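Local coordinates for putative cytoplasmic protein (PDB 2Q02) that is of unknown function but binds zinc in a xylose isomerase-like TIM barrel and may act as an isomerase, at residues F184-L198 against R232-P246. Residues are numbered along the deposited sequence; the frame is centred on the assembly and turned at random.
Sequences FASRIDISAIGLVHL and RLENMGYRGIYAFEP. With ZN (zinc ion), chain E.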
loop_
_atom_site.group_PDB
_atom_site.type_symbol
_atom_site.label_atom_id
_atom_site.label_comp_id
_atom_site.label_asym_id
_atom_site.label_seq_id
_atom_site.Cartn_x
_atom_site.Cartn_y
_atom_site.Cartn_z
ATOM N N PHE A 184 16.253 8.069 9.014
ATOM C CA PHE A 184 14.814 7.880 9.288
ATOM C C PHE A 184 14.227 8.624 10.498
ATOM O O PHE A 184 13.332 9.464 10.356
ATOM C CB PHE A 184 14.452 6.388 9.386
ATOM C CG PHE A 184 12.968 6.118 9.235
ATOM C CD1 PHE A 184 12.394 5.992 7.966
ATOM C CD2 PHE A 184 12.139 6.025 10.355
ATOM C CE1 PHE A 184 11.021 5.751 7.820
ATOM C CE2 PHE A 184 10.762 5.798 10.218
ATOM C CZ PHE A 184 10.206 5.651 8.953
ATOM N N ALA A 185 14.707 8.302 11.689
ATOM C CA ALA A 185 14.060 8.797 12.895
ATOM C C ALA A 185 14.078 10.330 12.968
ATOM O O ALA A 185 13.123 10.954 13.446
ATOM C CB ALA A 185 14.712 8.184 14.124
ATOM N N SER A 186 15.159 10.932 12.480
ATOM C CA SER A 186 15.334 12.391 12.586
ATOM C C SER A 186 14.698 13.166 11.428
ATOM O O SER A 186 14.311 14.317 11.592
ATOM C CB SER A 186 16.826 12.745 12.703
ATOM O OG SER A 186 17.613 12.064 11.735
ATOM N N ARG A 187 14.579 12.523 10.267
ATOM C CA ARG A 187 14.246 13.218 9.032
ATOM C C ARG A 187 12.850 12.950 8.507
ATOM O O ARG A 187 12.352 13.719 7.688
ATOM C CB ARG A 187 15.264 12.872 7.948
ATOM C CG ARG A 187 16.724 13.039 8.387
ATOM C CD ARG A 187 17.566 13.627 7.273
ATOM N NE ARG A 187 17.250 15.051 7.111
ATOM C CZ ARG A 187 17.212 15.713 5.950
ATOM N NH1 ARG A 187 17.469 15.104 4.789
ATOM N NH2 ARG A 187 16.900 17.008 5.950
ATOM N N ILE A 188 12.215 11.874 8.962
ATOM C CA ILE A 188 10.868 11.533 8.490
ATOM C C ILE A 188 9.793 12.343 9.194
ATOM O O ILE A 188 9.853 12.571 10.403
ATOM C CB ILE A 188 10.541 10.013 8.634
ATOM C CG1 ILE A 188 9.412 9.620 7.670
ATOM C CG2 ILE A 188 10.194 9.636 10.087
ATOM C CD1 ILE A 188 9.881 9.450 6.236
ATOM N N ASP A 189 8.801 12.762 8.419
ATOM C CA ASP A 189 7.629 13.418 8.973
ATOM C C ASP A 189 6.460 12.427 9.081
ATOM O O ASP A 189 5.878 12.017 8.069
ATOM C CB ASP A 189 7.248 14.615 8.109
ATOM C CG ASP A 189 6.563 15.682 8.892
ATOM O OD1 ASP A 189 5.977 15.347 9.954
ATOM O OD2 ASP A 189 6.626 16.855 8.443
ATOM N N ILE A 190 6.150 12.037 10.316
ATOM C CA ILE A 190 5.137 11.013 10.605
ATOM C C ILE A 190 3.755 11.439 10.162
ATOM O O ILE A 190 2.954 10.619 9.691
ATOM C CB ILE A 190 5.091 10.704 12.109
ATOM C CG1 ILE A 190 6.284 9.825 12.492
ATOM C CG2 ILE A 190 3.749 10.067 12.543
ATOM C CD1 ILE A 190 6.328 8.422 11.818
ATOM N N SER A 191 3.487 12.726 10.308
ATOM C CA SER A 191 2.207 13.287 9.934
ATOM C C SER A 191 1.964 13.230 8.421
ATOM O O SER A 191 0.814 13.283 7.990
ATOM C CB SER A 191 2.114 14.741 10.432
ATOM O OG SER A 191 2.779 15.628 9.536
ATOM N N ALA A 192 3.037 13.138 7.632
ATOM C CA ALA A 192 2.956 13.103 6.156
ATOM C C ALA A 192 3.105 11.694 5.594
ATOM O O ALA A 192 3.407 11.518 4.389
ATOM C CB ALA A 192 4.030 13.992 5.552
ATOM N N ILE A 193 2.927 10.710 6.471
ATOM C CA ILE A 193 2.840 9.306 6.090
ATOM C C ILE A 193 1.345 9.000 6.073
ATOM O O ILE A 193 0.689 9.045 7.128
ATOM C CB ILE A 193 3.561 8.392 7.127
ATOM C CG1 ILE A 193 5.074 8.539 7.016
ATOM C CG2 ILE A 193 3.190 6.912 6.933
ATOM C CD1 ILE A 193 5.808 7.926 8.192
ATOM N N GLY A 194 0.804 8.679 4.905
ATOM C CA GLY A 194 -0.650 8.518 4.767
ATOM C C GLY A 194 -1.172 7.109 4.989
ATOM O O GLY A 194 -2.366 6.912 5.241
ATOM N N LEU A 195 -0.284 6.130 4.850
ATOM C CA LEU A 195 -0.647 4.736 5.040
ATOM C C LEU A 195 0.601 3.912 5.248
ATOM O O LEU A 195 1.686 4.315 4.831
ATOM C CB LEU A 195 -1.384 4.251 3.818
ATOM C CG LEU A 195 -1.861 2.815 3.754
ATOM C CD1 LEU A 195 -2.887 2.590 4.792
ATOM C CD2 LEU A 195 -2.441 2.537 2.359
ATOM N N VAL A 196 0.447 2.770 5.912
ATOM C CA VAL A 196 1.554 1.825 6.082
ATOM C C VAL A 196 1.136 0.449 5.574
ATOM O O VAL A 196 0.021 -0.002 5.855
ATOM C CB VAL A 196 2.037 1.731 7.555
ATOM C CG1 VAL A 196 3.128 0.707 7.696
ATOM C CG2 VAL A 196 2.524 3.108 8.049
ATOM N N HIS A 197 2.029 -0.172 4.793
ATOM C CA HIS A 197 1.840 -1.503 4.244
ATOM C C HIS A 197 2.765 -2.472 4.994
ATOM O O HIS A 197 3.993 -2.266 5.044
ATOM C CB HIS A 197 2.177 -1.557 2.748
ATOM C CG HIS A 197 1.062 -1.136 1.840
ATOM N ND1 HIS A 197 1.211 -1.073 0.476
ATOM C CD2 HIS A 197 -0.207 -0.738 2.095
ATOM C CE1 HIS A 197 0.081 -0.668 -0.076
ATOM N NE2 HIS A 197 -0.796 -0.454 0.886
ATOM N N LEU A 198 2.165 -3.519 5.569
ATOM C CA LEU A 198 2.862 -4.502 6.369
ATOM C C LEU A 198 2.816 -5.837 5.627
ATOM O O LEU A 198 1.837 -6.171 4.925
ATOM C CB LEU A 198 2.216 -4.665 7.752
ATOM C CG LEU A 198 2.035 -3.462 8.693
ATOM C CD1 LEU A 198 1.224 -3.864 9.952
ATOM C CD2 LEU A 198 3.371 -2.877 9.079
ATOM N N ARG A 232 8.133 1.780 16.409
ATOM C CA ARG A 232 8.737 3.083 16.239
ATOM C C ARG A 232 7.704 4.123 15.791
ATOM O O ARG A 232 7.646 5.238 16.346
ATOM C CB ARG A 232 9.870 3.001 15.232
ATOM C CG ARG A 232 10.518 4.342 14.984
ATOM C CD ARG A 232 11.821 4.190 14.243
ATOM N NE ARG A 232 11.689 3.511 12.937
ATOM C CZ ARG A 232 12.739 3.101 12.226
ATOM N NH1 ARG A 232 13.975 3.309 12.702
ATOM N NH2 ARG A 232 12.571 2.485 11.056
ATOM N N LEU A 233 6.909 3.754 14.784
ATOM C CA LEU A 233 5.853 4.618 14.265
ATOM C C LEU A 233 4.905 5.015 15.378
ATOM O O LEU A 233 4.542 6.196 15.510
ATOM C CB LEU A 233 5.090 3.935 13.125
ATOM C CG LEU A 233 5.862 3.817 11.798
ATOM C CD1 LEU A 233 5.155 2.937 10.767
ATOM C CD2 LEU A 233 6.112 5.183 11.219
ATOM N N GLU A 234 4.527 4.031 16.193
ATOM C CA GLU A 234 3.675 4.289 17.350
ATOM C C GLU A 234 4.319 5.254 18.347
ATOM O O GLU A 234 3.648 6.155 18.875
ATOM C CB GLU A 234 3.302 2.987 18.066
ATOM C CG GLU A 234 2.275 2.124 17.341
ATOM C CD GLU A 234 1.070 2.912 16.849
ATOM O OE1 GLU A 234 0.201 3.284 17.677
ATOM O OE2 GLU A 234 1.002 3.138 15.624
ATOM N N ASN A 235 5.611 5.059 18.601
ATOM C CA ASN A 235 6.337 5.900 19.542
ATOM C C ASN A 235 6.529 7.317 19.002
ATOM O O ASN A 235 6.485 8.281 19.775
ATOM C CB ASN A 235 7.663 5.253 19.930
ATOM C CG ASN A 235 7.468 4.034 20.830
ATOM O OD1 ASN A 235 6.683 4.062 21.779
ATOM N ND2 ASN A 235 8.173 2.962 20.527
HETATM N N MSE A 236 6.689 7.441 17.678
HETATM C CA MSE A 236 6.826 8.749 17.024
HETATM C C MSE A 236 5.476 9.413 16.696
HETATM O O MSE A 236 5.443 10.506 16.118
HETATM C CB MSE A 236 7.653 8.621 15.762
HETATM C CG MSE A 236 9.111 8.192 15.949
HETATM SE SE MSE A 236 9.857 7.804 14.133
HETATM C CE MSE A 236 9.623 9.560 13.316
ATOM N N GLY A 237 4.379 8.748 17.062
ATOM C CA GLY A 237 3.050 9.362 17.090
ATOM C C GLY A 237 2.119 9.008 15.943
ATOM O O GLY A 237 1.109 9.665 15.759
ATOM N N TYR A 238 2.433 7.969 15.173
ATOM C CA TYR A 238 1.567 7.578 14.048
ATOM C C TYR A 238 0.244 7.013 14.550
ATOM O O TYR A 238 0.250 6.037 15.299
ATOM C CB TYR A 238 2.253 6.524 13.169
ATOM C CG TYR A 238 1.463 6.097 11.944
ATOM C CD1 TYR A 238 1.292 6.955 10.867
ATOM C CD2 TYR A 238 0.930 4.819 11.842
ATOM C CE1 TYR A 238 0.587 6.552 9.705
ATOM C CE2 TYR A 238 0.230 4.402 10.692
ATOM C CZ TYR A 238 0.057 5.273 9.632
ATOM O OH TYR A 238 -0.646 4.877 8.514
ATOM N N ARG A 239 -0.866 7.610 14.105
ATOM C CA ARG A 239 -2.221 7.134 14.401
ATOM C C ARG A 239 -2.970 6.695 13.144
ATOM O O ARG A 239 -4.196 6.595 13.167
ATOM C CB ARG A 239 -3.030 8.254 15.075
ATOM C CG ARG A 239 -2.502 8.678 16.426
ATOM C CD ARG A 239 -2.759 7.598 17.485
ATOM N NE ARG A 239 -1.860 7.758 18.628
ATOM C CZ ARG A 239 -0.707 7.104 18.810
ATOM N NH1 ARG A 239 -0.280 6.197 17.935
ATOM N NH2 ARG A 239 0.024 7.354 19.899
ATOM N N GLY A 240 -2.238 6.433 12.057
ATOM C CA GLY A 240 -2.843 6.121 10.767
ATOM C C GLY A 240 -3.094 4.644 10.583
ATOM O O GLY A 240 -3.035 3.886 11.520
ATOM N N ILE A 241 -3.361 4.237 9.357
ATOM C CA ILE A 241 -3.818 2.885 9.065
ATOM C C ILE A 241 -2.639 1.932 8.775
ATOM O O ILE A 241 -1.658 2.293 8.093
ATOM C CB ILE A 241 -4.804 2.896 7.860
ATOM C CG1 ILE A 241 -6.063 3.716 8.218
ATOM C CG2 ILE A 241 -5.175 1.478 7.441
ATOM C CD1 ILE A 241 -6.983 4.034 7.044
ATOM N N TYR A 242 -2.742 0.724 9.322
ATOM C CA TYR A 242 -1.867 -0.370 8.975
ATOM C C TYR A 242 -2.673 -1.333 8.106
ATOM O O TYR A 242 -3.729 -1.838 8.512
ATOM C CB TYR A 242 -1.383 -1.077 10.243
ATOM C CG TYR A 242 -0.455 -0.246 11.118
ATOM C CD1 TYR A 242 0.869 -0.021 10.737
ATOM C CD2 TYR A 242 -0.895 0.294 12.342
ATOM C CE1 TYR A 242 1.721 0.722 11.516
ATOM C CE2 TYR A 242 -0.034 1.046 13.150
ATOM C CZ TYR A 242 1.274 1.255 12.713
ATOM O OH TYR A 242 2.159 1.979 13.466
ATOM N N ALA A 243 -2.156 -1.579 6.907
ATOM C CA ALA A 243 -2.786 -2.444 5.909
ATOM C C ALA A 243 -1.848 -3.576 5.617
ATOM O O ALA A 243 -0.677 -3.336 5.364
ATOM C CB ALA A 243 -3.065 -1.672 4.618
ATOM N N PHE A 244 -2.378 -4.801 5.633
ATOM C CA PHE A 244 -1.612 -6.010 5.376
ATOM C C PHE A 244 -1.584 -6.277 3.871
ATOM O O PHE A 244 -2.644 -6.358 3.245
ATOM C CB PHE A 244 -2.211 -7.202 6.144
ATOM C CG PHE A 244 -1.981 -7.130 7.633
ATOM C CD1 PHE A 244 -0.721 -7.368 8.165
ATOM C CD2 PHE A 244 -3.020 -6.803 8.503
ATOM C CE1 PHE A 244 -0.496 -7.285 9.543
ATOM C CE2 PHE A 244 -2.811 -6.741 9.896
ATOM C CZ PHE A 244 -1.548 -6.973 10.411
ATOM N N GLU A 245 -0.370 -6.375 3.303
ATOM C CA GLU A 245 -0.170 -6.496 1.845
ATOM C C GLU A 245 0.888 -7.574 1.494
ATOM O O GLU A 245 1.995 -7.267 1.075
ATOM C CB GLU A 245 0.186 -5.128 1.212
ATOM C CG GLU A 245 0.257 -5.144 -0.336
ATOM C CD GLU A 245 0.967 -3.931 -0.943
ATOM O OE1 GLU A 245 1.999 -3.487 -0.400
ATOM O OE2 GLU A 245 0.516 -3.421 -1.989
ATOM N N PRO A 246 0.544 -8.845 1.677
ATOM C CA PRO A 246 1.381 -9.903 1.138
ATOM C C PRO A 246 1.252 -10.059 -0.397
ATOM O O PRO A 246 0.238 -9.653 -0.977
ATOM C CB PRO A 246 0.853 -11.136 1.861
ATOM C CG PRO A 246 -0.556 -10.847 2.071
ATOM C CD PRO A 246 -0.619 -9.390 2.393
HETATM ZN ZN ZN E . 2.980 -1.601 -0.616
HETATM O O HOH W 1 -3.842 6.277 7.603
#
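His197 from strand 193-198 and Glu245 from just beyond the C-terminal end of the neighbouring parallel strand 242-244 converge on one zinc ion, His197 ND1 and Glu245 OE1 each 2.1 Å from the metal. The extended Glu245 side chain, its CG trans to the main-chain nitrogen (chi1 -174°), carries the carboxylate to the zinc, while its CB lies over one face of the imidazole. Glu139 and Asp170 complete the protein ligands; a hydrogen bond from His197 NE2 to Glu37 and a salt bridge from Glu245 OE2 to Arg39 probably limit the rotation of both groups. The backbone ladder behind them ends in a nearly straight bond from Glu245 N to Leu198 O (2.7 Å, 174°). On the opposite face of the sheet, Val196 CG2 packs 3.6 Å from Tyr238 CZ. Ile241 O is gripped twice, by Val196 N and, from above the carbonyl plane, by Tyr238 OH. Farther out, Leu233 CD2 meets Ile190 CD1, and the bent selenomethionine Met236 lays CE against Ile188 and Ile190. The Arg232 guanidinium lies over the Phe184 ring, planes 28° apart, and reaches Glu181. The parallel ladder thus places two ligands on one metal, and both Glu245 carboxylate oxygens have partners, OE1 the zinc and OE2 Arg39.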